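Local coordinates for extracellular haem-binding protein (Streptomyces reticuli, PDB 3FPW) that binds haem outside the cell and probably degrades it, and, as an oligomer, interacts with its cognate two-component sensor kinase, at residues D84-V88 and L178-Y182. Sequence-based numbering, arbitrary orientation.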
loop_
_atom_site.group_PDB
_atom_site.type_symbol
_atom_site.label_atom_id
_atom_site.label_comp_id
_atom_site.label_asym_id
_atom_site.label_seq_id
_atom_site.Cartn_x
_atom_site.Cartn_y
_atom_site.Cartn_z
ATOM N N ASP A 84 -34.467 1.328 12.831
ATOM C CA ASP A 84 -35.057 0.816 11.596
ATOM C C ASP A 84 -34.643 -0.605 11.270
ATOM O O ASP A 84 -35.017 -1.142 10.229
ATOM C CB ASP A 84 -34.650 1.694 10.425
ATOM C CG ASP A 84 -35.231 3.076 10.506
ATOM O OD1 ASP A 84 -36.011 3.364 11.451
ATOM O OD2 ASP A 84 -34.904 3.872 9.609
ATOM N N GLY A 85 -33.879 -1.220 12.152
ATOM C CA GLY A 85 -33.393 -2.572 11.915
ATOM C C GLY A 85 -32.304 -2.648 10.862
ATOM O O GLY A 85 -32.155 -3.685 10.196
ATOM N N ARG A 86 -31.571 -1.551 10.678
ATOM C CA ARG A 86 -30.454 -1.510 9.735
ATOM C C ARG A 86 -29.128 -1.697 10.464
ATOM O O ARG A 86 -29.020 -1.437 11.668
ATOM C CB ARG A 86 -30.434 -0.201 8.919
ATOM C CG ARG A 86 -31.038 -0.296 7.506
ATOM C CD ARG A 86 -32.460 -0.779 7.592
ATOM N NE ARG A 86 -33.145 -1.002 6.310
ATOM C CZ ARG A 86 -34.001 -0.143 5.774
ATOM N NH1 ARG A 86 -34.223 1.030 6.367
ATOM N NH2 ARG A 86 -34.632 -0.444 4.634
ATOM N N HIS A 87 -28.128 -2.154 9.722
ATOM C CA HIS A 87 -26.823 -2.487 10.293
ATOM C C HIS A 87 -25.762 -1.709 9.547
ATOM O O HIS A 87 -25.500 -2.008 8.396
ATOM C CB HIS A 87 -26.592 -3.986 10.098
ATOM C CG HIS A 87 -27.722 -4.807 10.610
ATOM N ND1 HIS A 87 -27.875 -5.094 11.945
ATOM C CD2 HIS A 87 -28.787 -5.355 9.976
ATOM C CE1 HIS A 87 -28.977 -5.807 12.116
ATOM N NE2 HIS A 87 -29.550 -5.973 10.936
ATOM N N VAL A 88 -25.185 -0.689 10.184
ATOM C CA VAL A 88 -24.352 0.264 9.444
ATOM C C VAL A 88 -23.048 0.487 10.164
ATOM O O VAL A 88 -22.929 0.189 11.356
ATOM C CB VAL A 88 -25.042 1.633 9.256
ATOM C CG1 VAL A 88 -26.381 1.458 8.493
ATOM C CG2 VAL A 88 -25.234 2.392 10.610
ATOM N N LEU A 178 -30.769 5.786 2.005
ATOM C CA LEU A 178 -31.023 5.439 3.403
ATOM C C LEU A 178 -29.781 5.730 4.249
ATOM O O LEU A 178 -29.899 6.291 5.330
ATOM C CB LEU A 178 -31.426 3.977 3.557
ATOM C CG LEU A 178 -32.865 3.710 3.144
ATOM C CD1 LEU A 178 -33.017 2.212 2.994
ATOM C CD2 LEU A 178 -33.783 4.269 4.221
ATOM N N ASP A 179 -28.598 5.346 3.769
ATOM C CA ASP A 179 -27.365 5.679 4.505
ATOM C C ASP A 179 -27.360 7.165 4.840
ATOM O O ASP A 179 -27.033 7.584 5.964
ATOM C CB ASP A 179 -26.109 5.436 3.662
ATOM C CG ASP A 179 -25.770 3.969 3.468
ATOM O OD1 ASP A 179 -26.037 3.153 4.380
ATOM O OD2 ASP A 179 -25.176 3.632 2.397
ATOM N N GLU A 180 -27.684 7.979 3.843
ATOM C CA GLU A 180 -27.585 9.420 4.030
ATOM C C GLU A 180 -28.654 9.957 4.979
ATOM O O GLU A 180 -28.418 10.938 5.680
ATOM C CB GLU A 180 -27.567 10.162 2.691
ATOM C CG GLU A 180 -26.749 11.428 2.765
ATOM C CD GLU A 180 -26.528 12.038 1.400
ATOM O OE1 GLU A 180 -27.281 12.966 1.034
ATOM O OE2 GLU A 180 -25.616 11.572 0.694
ATOM N N GLN A 181 -29.824 9.315 5.004
ATOM C CA GLN A 181 -30.826 9.603 6.035
ATOM C C GLN A 181 -30.221 9.442 7.425
ATOM O O GLN A 181 -30.395 10.295 8.294
ATOM C CB GLN A 181 -32.024 8.663 5.880
ATOM C CG GLN A 181 -33.172 8.858 6.871
ATOM C CD GLN A 181 -34.373 7.963 6.540
ATOM O OE1 GLN A 181 -34.673 7.015 7.265
ATOM N NE2 GLN A 181 -35.039 8.248 5.431
ATOM N N TYR A 182 -29.513 8.343 7.649
ATOM C CA TYR A 182 -28.957 8.117 8.985
ATOM C C TYR A 182 -27.799 9.071 9.286
ATOM O O TYR A 182 -27.621 9.500 10.435
ATOM C CB TYR A 182 -28.501 6.670 9.136
ATOM C CG TYR A 182 -29.608 5.680 8.837
ATOM C CD1 TYR A 182 -30.886 5.877 9.339
ATOM C CD2 TYR A 182 -29.364 4.547 8.095
ATOM C CE1 TYR A 182 -31.901 4.983 9.076
ATOM C CE2 TYR A 182 -30.363 3.644 7.821
ATOM C CZ TYR A 182 -31.636 3.867 8.323
ATOM O OH TYR A 182 -32.658 2.970 8.068
#
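The phenol of Y182 reaches from helix 176-187 into the loop of D84 and R86, a worked example of how one hydroxyl can join two charged side chains of opposite sign. Followed outward, the chain of R86 leaves the backbone with CB 4.0 Å from Y182 CE2. CG keeps that distance to the same ring carbon and lies closer to Y182 OH, and CD continues past the hydroxyl. The bend at chi2 (57°), with chi3 extended, carries the guanidinium past the hydroxyl to the side chain of L178. R86 NH1 donates to Y182 OH across 3.0 Å, in a bent bond (138°) whose acceptor lies 21° out of the guanidinium plane. L178 CD1 rests on one face of that group, 3.5 Å from R86 NH2. The hydroxyl's second bond is to D84: Y182 OH donates to D84 OD2 at 2.9 Å, on the anti lone pair, and this oxygen also sits at the ring edge, 3.2 Å from Y182 CE1. Thus the hydroxyl is gripped as donor and acceptor at once, which fixes its rotation. Deeper in, V88 CG1 approaches Y182 CD2 at 4.3 Å. A phenylalanine in place of Y182 would probably leave D84 and R86 without their shared bridging partner, and the guanidinium freer to turn. The R86 side chain lies about 3 Å from a bound iron(III) ion, so its bond to Y182 may help set the guanidinium near that site. G85, with positive phi, closes helix 67-83 in a Schellman motif, and the chain then runs through V88 into strand 89-94. Y182 packs on A80 and A81 of helix 67-83, while V88 touches A81 and V170 of strand 163-171, so the contact ties helix 176-187 to the end of helix 67-83 beside the antiparallel sheet.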